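Local coordinates for putative lipoprotein (Bacteroides thetaiotaomicron, PDB 4Q1Z) that is of unknown function but is a putative lipoprotein of the DUF4876 family, built of two domains rich in beta strands, at residues R128-E133 against I198-A203. Residues are numbered along the deposited sequence; the frame is centred on the assembly and turned at random.
Sequences RDQFYE and ISQFAA
Tyr132 and Ile198 form an antiparallel hydrogen-bonded pair, Tyr132 N to Ile198 O and Ile198 N to Tyr132 O each at 2.9 Å, and Phe131 faces Ser199 as the adjoining non-hydrogen-bonded pair. Beyond the regular ladder, Gln200 N still reaches Gln130 O at 3.0 Å, almost straight at 170°. Where the two segments part, a water accepts from Phe201 N and lies 2.6 Å from both Arg128 O and Gln130 O, filling in between the two backbones.

Gln200 makes the largest side-chain contribution. Its CG stands anti to the backbone N (chi1 171°), and the side chain runs on extended beyond CG, the two ends of its amide going to different partners: NE2 donates to Gln130 OE1 at 3.1 Å, coming from above that carbonyl's plane, while OE1 packs on Arg128, 3.3 Å from CA and close to CB. An alanine here would probably leave Gln130 OE1 without this donor and open a gap beside Arg128. Gln130 NE2 is held separately by the carbonyls of Tyr115 and Thr259. On the sheet face that Phe131 and Ser199 share, opposite that of Tyr132 and Ile198, Phe131 CB rests 3.6 Å from Ser199 OG, whose hydrogen-bond partners include Ser221 OG.

Strand 131-136 runs between strands 195-199 and 108-114 in the mixed sheet of the larger domain, with Phe131 bonded through its backbone to Tyr114 and Ser199 to Phe223 and Phe225.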
loop_
_atom_site.group_PDB
_atom_site.type_symbol
_atom_site.label_atom_id
_atom_site.label_comp_id
_atom_site.label_asym_id
_atom_site.label_seq_id
_atom_site.Cartn_x
_atom_site.Cartn_y
_atom_site.Cartn_z
ATOM N N ARG A 128 9.731 -9.251 18.319
ATOM C CA ARG A 128 9.992 -7.805 18.109
ATOM C C ARG A 128 10.521 -7.454 16.710
ATOM O O ARG A 128 10.777 -6.278 16.444
ATOM C CB ARG A 128 10.934 -7.242 19.167
ATOM C CG ARG A 128 10.714 -7.823 20.539
ATOM C CD ARG A 128 11.645 -7.264 21.580
ATOM N NE ARG A 128 11.213 -7.698 22.909
ATOM C CZ ARG A 128 10.287 -7.070 23.620
ATOM N NH1 ARG A 128 9.763 -5.934 23.178
ATOM N NH2 ARG A 128 9.903 -7.550 24.795
ATOM N N ASP A 129 10.623 -8.444 15.804
ATOM C CA ASP A 129 11.107 -8.209 14.439
ATOM C C ASP A 129 9.964 -7.763 13.455
ATOM O O ASP A 129 10.245 -7.516 12.282
ATOM C CB ASP A 129 11.880 -9.439 13.902
ATOM C CG ASP A 129 11.216 -10.794 14.085
ATOM O OD1 ASP A 129 10.026 -10.832 14.505
ATOM O OD2 ASP A 129 11.845 -11.812 13.724
ATOM N N GLN A 130 8.715 -7.608 13.952
ATOM C CA GLN A 130 7.539 -7.191 13.169
ATOM C C GLN A 130 7.784 -5.898 12.358
ATOM O O GLN A 130 8.342 -4.939 12.891
ATOM C CB GLN A 130 6.312 -6.963 14.083
ATOM C CG GLN A 130 5.783 -8.215 14.765
ATOM C CD GLN A 130 4.435 -8.000 15.440
ATOM O OE1 GLN A 130 4.165 -6.973 16.084
ATOM N NE2 GLN A 130 3.573 -9.004 15.350
ATOM N N PHE A 131 7.363 -5.873 11.089
ATOM C CA PHE A 131 7.478 -4.701 10.225
ATOM C C PHE A 131 6.386 -4.727 9.135
ATOM O O PHE A 131 5.830 -5.782 8.807
ATOM C CB PHE A 131 8.897 -4.533 9.619
ATOM C CG PHE A 131 9.219 -5.381 8.408
ATOM C CD1 PHE A 131 8.952 -4.916 7.120
ATOM C CD2 PHE A 131 9.772 -6.652 8.553
ATOM C CE1 PHE A 131 9.251 -5.700 5.996
ATOM C CE2 PHE A 131 10.083 -7.429 7.430
ATOM C CZ PHE A 131 9.834 -6.938 6.158
ATOM N N TYR A 132 6.096 -3.530 8.591
ATOM C CA TYR A 132 5.076 -3.176 7.598
ATOM C C TYR A 132 5.713 -2.273 6.586
ATOM O O TYR A 132 6.212 -1.216 6.960
ATOM C CB TYR A 132 3.890 -2.428 8.293
ATOM C CG TYR A 132 3.418 -3.099 9.565
ATOM C CD1 TYR A 132 3.987 -2.779 10.798
ATOM C CD2 TYR A 132 2.468 -4.113 9.527
ATOM C CE1 TYR A 132 3.610 -3.442 11.960
ATOM C CE2 TYR A 132 2.093 -4.792 10.683
ATOM C CZ TYR A 132 2.651 -4.438 11.902
ATOM O OH TYR A 132 2.256 -5.075 13.055
ATOM N N GLU A 133 5.773 -2.704 5.330
ATOM C CA GLU A 133 6.374 -1.914 4.268
ATOM C C GLU A 133 5.264 -1.424 3.344
ATOM O O GLU A 133 4.516 -2.214 2.794
ATOM C CB GLU A 133 7.458 -2.699 3.540
ATOM C CG GLU A 133 8.135 -1.920 2.430
ATOM C CD GLU A 133 9.319 -2.597 1.764
ATOM O OE1 GLU A 133 9.951 -3.474 2.397
ATOM O OE2 GLU A 133 9.609 -2.248 0.596
ATOM N N ILE A 198 7.798 0.626 8.526
ATOM C CA ILE A 198 7.475 0.884 9.922
ATOM C C ILE A 198 7.748 -0.417 10.649
ATOM O O ILE A 198 7.217 -1.454 10.258
ATOM C CB ILE A 198 6.034 1.421 10.187
ATOM C CG1 ILE A 198 5.547 2.390 9.091
ATOM C CG2 ILE A 198 5.974 2.056 11.558
ATOM C CD1 ILE A 198 4.046 2.442 8.953
ATOM N N SER A 199 8.616 -0.370 11.656
ATOM C CA SER A 199 8.973 -1.509 12.496
ATOM C C SER A 199 8.372 -1.346 13.878
ATOM O O SER A 199 8.169 -0.218 14.321
ATOM C CB SER A 199 10.488 -1.629 12.611
ATOM O OG SER A 199 11.062 -2.372 11.550
ATOM N N GLN A 200 8.083 -2.454 14.565
ATOM C CA GLN A 200 7.627 -2.421 15.959
ATOM C C GLN A 200 8.778 -1.832 16.793
ATOM O O GLN A 200 8.572 -0.920 17.589
ATOM C CB GLN A 200 7.252 -3.845 16.440
ATOM C CG GLN A 200 6.977 -3.935 17.925
ATOM C CD GLN A 200 7.177 -5.311 18.509
ATOM O OE1 GLN A 200 8.016 -5.505 19.392
ATOM N NE2 GLN A 200 6.359 -6.278 18.107
ATOM N N PHE A 201 10.002 -2.343 16.540
ATOM C CA PHE A 201 11.266 -2.003 17.184
ATOM C C PHE A 201 12.309 -1.909 16.089
ATOM O O PHE A 201 12.771 -2.934 15.597
ATOM C CB PHE A 201 11.591 -3.088 18.240
ATOM C CG PHE A 201 12.939 -3.054 18.930
ATOM C CD1 PHE A 201 13.417 -1.881 19.498
ATOM C CD2 PHE A 201 13.679 -4.220 19.098
ATOM C CE1 PHE A 201 14.654 -1.860 20.145
ATOM C CE2 PHE A 201 14.904 -4.202 19.754
ATOM C CZ PHE A 201 15.374 -3.028 20.295
ATOM N N ALA A 202 12.611 -0.693 15.624
ATOM C CA ALA A 202 13.527 -0.529 14.484
ATOM C C ALA A 202 15.007 -0.704 14.888
ATOM O O ALA A 202 15.770 0.259 14.874
ATOM C CB ALA A 202 13.296 0.812 13.804
ATOM N N ALA A 203 15.414 -1.957 15.182
ATOM C CA ALA A 203 16.786 -2.275 15.572
ATOM C C ALA A 203 17.371 -3.462 14.796
ATOM O O ALA A 203 16.645 -4.181 14.101
ATOM C CB ALA A 203 16.845 -2.572 17.067
HETATM O O HOH W 1 10.252 -4.418 14.646
HETATM O O HOH W 2 12.190 -4.619 12.095
#